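PDB 6UBC: Glyco_hydro_cc domain-containing protein from Cryptococcus neoformans, which is probably an oligosaccharide-binding member of glycoside hydrolase family 128, a family of enzymes that cleave beta-1,3-glucans. Local coordinates for residues Lys203-Gly208 against Gln407-Thr413; Val397-Glu401 against Ala439-Tyr443. All blocks are in the same frame, centred on the assembly; numbering follows the deposited sequence.

Interaction 1: residues Lys203-Gly208 against Gln407-Thr413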
loop_
_atom_site.group_PDB
_atom_site.type_symbol
_atom_site.label_atom_id
_atom_site.label_comp_id
_atom_site.label_asym_id
_atom_site.label_seq_id
_atom_site.Cartn_x
_atom_site.Cartn_y
_atom_site.Cartn_z
ATOM N N LYS A 203 9.511 4.492 -8.172
ATOM C CA LYS A 203 8.951 3.545 -7.166
ATOM C C LYS A 203 8.173 4.340 -6.127
ATOM O O LYS A 203 7.192 3.809 -5.581
ATOM C CB LYS A 203 10.066 2.787 -6.466
ATOM C CG LYS A 203 10.776 1.740 -7.317
ATOM C CD LYS A 203 11.712 0.883 -6.512
ATOM C CE LYS A 203 12.550 -0.074 -7.337
ATOM N NZ LYS A 203 13.234 -1.088 -6.516
ATOM N N ALA A 204 8.676 5.508 -5.750
ATOM C CA ALA A 204 8.151 6.180 -4.548
ATOM C C ALA A 204 6.732 6.667 -4.818
ATOM O O ALA A 204 6.466 7.281 -5.873
ATOM C CB ALA A 204 9.066 7.352 -4.172
ATOM N N GLY A 205 5.849 6.479 -3.848
ATOM C CA GLY A 205 4.511 7.031 -3.890
ATOM C C GLY A 205 4.102 7.584 -2.526
ATOM O O GLY A 205 4.930 7.639 -1.603
ATOM N N VAL A 206 2.810 7.834 -2.383
ATOM C CA VAL A 206 2.326 8.270 -1.053
ATOM C C VAL A 206 0.892 7.813 -0.877
ATOM O O VAL A 206 0.188 7.681 -1.883
ATOM C CB VAL A 206 2.537 9.771 -0.857
ATOM C CG1 VAL A 206 1.462 10.572 -1.595
ATOM C CG2 VAL A 206 2.557 10.111 0.665
ATOM N N SER A 207 0.498 7.645 0.378
ATOM C CA SER A 207 -0.877 7.371 0.815
ATOM C C SER A 207 -1.458 8.673 1.361
ATOM O O SER A 207 -0.729 9.359 2.087
ATOM C CB SER A 207 -0.877 6.256 1.847
ATOM O OG SER A 207 -0.200 6.640 3.045
ATOM N N GLY A 208 -2.670 9.031 0.928
ATOM C CA GLY A 208 -3.369 10.235 1.390
ATOM C C GLY A 208 -3.261 11.334 0.343
ATOM O O GLY A 208 -2.380 11.243 -0.582
ATOM N N GLN A 407 8.610 -3.088 -6.422
ATOM C CA GLN A 407 8.385 -2.227 -7.627
ATOM C C GLN A 407 7.757 -0.883 -7.257
ATOM O O GLN A 407 7.718 -0.012 -8.102
ATOM C CB GLN A 407 7.470 -2.881 -8.657
ATOM C CG GLN A 407 7.905 -4.258 -9.019
ATOM C CD GLN A 407 8.906 -4.092 -10.085
ATOM O OE1 GLN A 407 8.540 -3.710 -11.208
ATOM N NE2 GLN A 407 10.144 -4.359 -9.686
ATOM N N ALA A 408 7.271 -0.712 -6.025
ATOM C CA ALA A 408 6.695 0.572 -5.576
ATOM C C ALA A 408 6.619 0.553 -4.041
ATOM O O ALA A 408 6.455 -0.556 -3.470
ATOM C CB ALA A 408 5.323 0.783 -6.227
ATOM N N TYR A 409 6.634 1.736 -3.425
ATOM C CA TYR A 409 6.431 1.875 -1.968
ATOM C C TYR A 409 5.822 3.245 -1.694
ATOM O O TYR A 409 5.972 4.240 -2.473
ATOM C CB TYR A 409 7.765 1.683 -1.253
ATOM C CG TYR A 409 8.812 2.672 -1.704
ATOM C CD1 TYR A 409 8.924 3.933 -1.118
ATOM C CD2 TYR A 409 9.729 2.370 -2.702
ATOM C CE1 TYR A 409 9.866 4.860 -1.523
ATOM C CE2 TYR A 409 10.695 3.286 -3.107
ATOM C CZ TYR A 409 10.764 4.549 -2.518
ATOM O OH TYR A 409 11.713 5.468 -2.865
ATOM N N ALA A 410 5.112 3.288 -0.567
ATOM C CA ALA A 410 4.436 4.512 -0.084
ATOM C C ALA A 410 4.556 4.639 1.424
ATOM O O ALA A 410 4.132 3.730 2.199
ATOM C CB ALA A 410 2.984 4.494 -0.512
ATOM N N TYR A 411 4.959 5.837 1.823
ATOM C CA TYR A 411 4.899 6.311 3.215
ATOM C C TYR A 411 3.474 6.228 3.758
ATOM O O TYR A 411 2.516 6.759 3.139
ATOM C CB TYR A 411 5.463 7.705 3.230
ATOM C CG TYR A 411 5.786 8.289 4.576
ATOM C CD1 TYR A 411 4.773 8.745 5.424
ATOM C CD2 TYR A 411 7.079 8.386 5.009
ATOM C CE1 TYR A 411 5.082 9.342 6.629
ATOM C CE2 TYR A 411 7.407 8.997 6.202
ATOM C CZ TYR A 411 6.407 9.441 7.037
ATOM O OH TYR A 411 6.734 10.048 8.208
ATOM N N SER A 412 3.295 5.604 4.932
ATOM C CA SER A 412 1.953 5.465 5.523
ATOM C C SER A 412 1.547 6.787 6.143
ATOM O O SER A 412 2.318 7.284 6.986
ATOM C CB SER A 412 1.929 4.378 6.541
ATOM O OG SER A 412 0.629 4.291 7.074
ATOM N N THR A 413 0.328 7.311 5.856
ATOM C CA THR A 413 -0.241 8.444 6.637
ATOM C C THR A 413 -1.498 7.944 7.371
ATOM O O THR A 413 -2.402 8.700 7.622
ATOM C CB THR A 413 -0.488 9.656 5.716
ATOM O OG1 THR A 413 -1.501 9.314 4.765
ATOM C CG2 THR A 413 0.787 10.161 5.067
#
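A chi1 of 65° stands the hydroxyl of Ser207 between its own backbone N and carbonyl carbon, facing the backbone of Tyr411 to Thr413, while Tyr409 (chi1 58°) lays its ring against Ala204. The two segments carry the first and last strands of a TIM-type (beta/alpha)8 barrel, and their parallel pairing closes it. Two backbone bonds open the pairing. Tyr409 N donates to Lys203 O at 3.0 Å, and Tyr409 O accepts a short, bent bond from Gly205 N at 2.6 Å, so both polar backbone atoms of Tyr409 are used on one neighbour. On the outer side of the barrel, Ala204 CA sits over a face of the Tyr409 ring in a CH-pi contact, 3.9 Å from the ring centroid. Lys203 CB lies 3.5 Å from Tyr409 CE2. The Tyr409 hydroxyl reaches on to Glu401, and the ammonium of Lys203 is bonded to backbone oxygens including that of Val406. Ala410, by contrast, points its methyl to the inner side, where Trp221 of the next strand meets it. Further along, the backbone pairing slackens and Ser207 takes over. Its OG donates to a lone pair of Tyr411 O, within the plane of that carbonyl, at 2.7 Å, and accepts from Thr413 N, so one buried hydroxyl ties two backbone groups of the opposing segment. Thr413 returns the grip with its own hydroxyl: OG1 donates to Ser207 O across 2.8 Å, coming in from well above the carbonyl plane.

Interaction 2: residues Val397-Glu401 against Ala439-Tyr443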
loop_
_atom_site.group_PDB
_atom_site.type_symbol
_atom_site.label_atom_id
_atom_site.label_comp_id
_atom_site.label_asym_id
_atom_site.label_seq_id
_atom_site.Cartn_x
_atom_site.Cartn_y
_atom_site.Cartn_z
ATOM N N VAL A 397 14.116 3.769 2.360
ATOM C CA VAL A 397 14.022 4.288 0.963
ATOM C C VAL A 397 15.201 3.745 0.140
ATOM O O VAL A 397 14.942 3.169 -0.956
ATOM C CB VAL A 397 13.914 5.812 0.939
ATOM C CG1 VAL A 397 14.198 6.339 -0.481
ATOM C CG2 VAL A 397 12.545 6.286 1.464
ATOM N N ALA A 398 16.411 3.750 0.697
ATOM C CA ALA A 398 17.596 3.135 0.057
ATOM C C ALA A 398 17.424 1.635 -0.195
ATOM O O ALA A 398 17.729 1.181 -1.341
ATOM C CB ALA A 398 18.816 3.418 0.865
ATOM N N LEU A 399 16.930 0.893 0.787
ATOM C CA LEU A 399 16.637 -0.532 0.655
ATOM C C LEU A 399 15.649 -0.732 -0.484
ATOM O O LEU A 399 15.881 -1.610 -1.329
ATOM C CB LEU A 399 16.049 -1.050 1.968
ATOM C CG LEU A 399 15.915 -2.560 2.079
ATOM C CD1 LEU A 399 15.820 -2.958 3.530
ATOM C CD2 LEU A 399 14.670 -3.086 1.372
ATOM N N PHE A 400 14.497 -0.064 -0.463
ATOM C CA PHE A 400 13.448 -0.311 -1.464
ATOM C C PHE A 400 14.000 0.002 -2.873
ATOM O O PHE A 400 13.757 -0.791 -3.784
ATOM C CB PHE A 400 12.201 0.529 -1.201
ATOM C CG PHE A 400 11.378 0.138 -0.009
ATOM C CD1 PHE A 400 11.325 -1.150 0.486
ATOM C CD2 PHE A 400 10.649 1.101 0.655
ATOM C CE1 PHE A 400 10.476 -1.480 1.533
ATOM C CE2 PHE A 400 9.843 0.783 1.727
ATOM C CZ PHE A 400 9.702 -0.513 2.143
ATOM N N GLU A 401 14.687 1.126 -3.025
ATOM C CA GLU A 401 15.194 1.505 -4.372
ATOM C C GLU A 401 16.140 0.395 -4.874
ATOM O O GLU A 401 16.136 0.053 -6.071
ATOM C CB GLU A 401 15.829 2.894 -4.303
ATOM C CG GLU A 401 14.822 3.998 -4.152
ATOM C CD GLU A 401 13.847 4.202 -5.306
ATOM O OE1 GLU A 401 14.076 3.630 -6.427
ATOM O OE2 GLU A 401 12.835 4.953 -5.111
ATOM N N ALA A 439 14.844 11.975 0.774
ATOM C CA ALA A 439 15.299 10.610 0.432
ATOM C C ALA A 439 14.786 10.232 -0.968
ATOM O O ALA A 439 15.599 9.761 -1.792
ATOM C CB ALA A 439 14.863 9.638 1.497
ATOM N N ILE A 440 13.516 10.433 -1.308
ATOM C CA ILE A 440 13.022 9.913 -2.595
ATOM C C ILE A 440 13.576 10.843 -3.690
ATOM O O ILE A 440 13.752 10.377 -4.788
ATOM C CB ILE A 440 11.504 9.810 -2.609
ATOM C CG1 ILE A 440 10.791 11.169 -2.508
ATOM C CG2 ILE A 440 11.021 8.878 -1.511
ATOM C CD1 ILE A 440 9.301 11.064 -2.691
ATOM N N SER A 441 13.931 12.085 -3.363
ATOM C CA SER A 441 14.405 13.086 -4.356
ATOM C C SER A 441 15.822 12.727 -4.835
ATOM O O SER A 441 16.224 13.198 -5.946
ATOM C CB SER A 441 14.329 14.527 -3.793
ATOM O OG SER A 441 12.947 14.901 -3.711
ATOM N N GLN A 442 16.549 11.899 -4.105
ATOM C CA GLN A 442 17.873 11.424 -4.564
ATOM C C GLN A 442 17.714 10.528 -5.800
ATOM O O GLN A 442 18.691 10.376 -6.541
ATOM C CB GLN A 442 18.539 10.532 -3.539
ATOM C CG GLN A 442 18.806 11.227 -2.230
ATOM C CD GLN A 442 19.220 10.162 -1.247
ATOM O OE1 GLN A 442 18.416 9.326 -0.743
ATOM N NE2 GLN A 442 20.504 10.148 -1.030
ATOM N N TYR A 443 16.541 9.961 -6.014
ATOM C CA TYR A 443 16.271 8.965 -7.100
ATOM C C TYR A 443 15.547 9.606 -8.272
ATOM O O TYR A 443 15.886 9.305 -9.410
ATOM C CB TYR A 443 15.511 7.742 -6.551
ATOM C CG TYR A 443 16.317 7.012 -5.511
ATOM C CD1 TYR A 443 17.251 6.048 -5.876
ATOM C CD2 TYR A 443 16.241 7.357 -4.165
ATOM C CE1 TYR A 443 18.094 5.460 -4.944
ATOM C CE2 TYR A 443 17.056 6.744 -3.232
ATOM C CZ TYR A 443 17.987 5.806 -3.615
ATOM O OH TYR A 443 18.785 5.204 -2.693
HETATM O O HOH W 1 19.421 2.572 -3.042
#
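Glu401 lies flat on the ring of Tyr443, a bent acidic side chain on an aromatic face. The Glu401 chain folds at chi2 (-64°), which brings CG over the middle of the Tyr443 ring, 3.4 Å from the centroid and almost exactly on its normal, a close CH-pi contact. CB rests nearer the hydroxyl half of the same face, 3.5 Å from Tyr443 CE1. The two side chains run antiparallel, the glutamate's carboxylate ending over the CB end of the ring with its plane only 13° from the ring plane; the polar partner of OE2 is Tyr409. The last turn of the second segment helps to place the ring, for Tyr443 N bonds back to Ile440 O, and that oxygen also lies at the ring edge.

Deeper in, Val397 is the bump and the second segment supplies the hollow. With CG1 anti to the backbone N, this methyl pokes into a shallow dip edged by Ala439 CB at 3.9 Å, Ile440 CG2 at 4.2 Å and Tyr443 CE2 at 4.0 Å. The small side chain of Ala439 lets the two backbones come near, with the CA atoms of Val397 and Ala439 6.5 Å apart. Toward the solvent side, Tyr443 OH slides in beside Ala398, 3.6 Å from its CA. A water donates to Ala398 O and is hydrogen-bonded to Tyr443 OH, so it bridges the two segments beside the tyrosine hydroxyl. Helix 386-402 leads into the last barrel strand and helix 431-441 follows it, so this packing of methyls and a glutamate on a tyrosine ring joins the last two neighbouring outer helices of a (beta/alpha)8 barrel.

Interaction 1 is buried in the barrel wall, its centre about 7 Å from the centre of the chain; interaction 2 lies farther out, partly buried, between helices that cover that wall. Their chemistry follows: backbone and hydroxyl hydrogen bonds join the strands, whereas methyl groups, a ring face and one water join the helical segments. Tyr409 couples the layers. Its OH is 2.6 Å from Glu401 OE2, probably a hydrogen bond, and its ring packs on Phe400. Lys203 NZ, 2.8 Å from Phe400 O, adds a second tie, from the residue just before the first strand to helix 386-402. That helix leads into strand 406-411, so the contacts, though they share no strand or helix, are joined by that short connection.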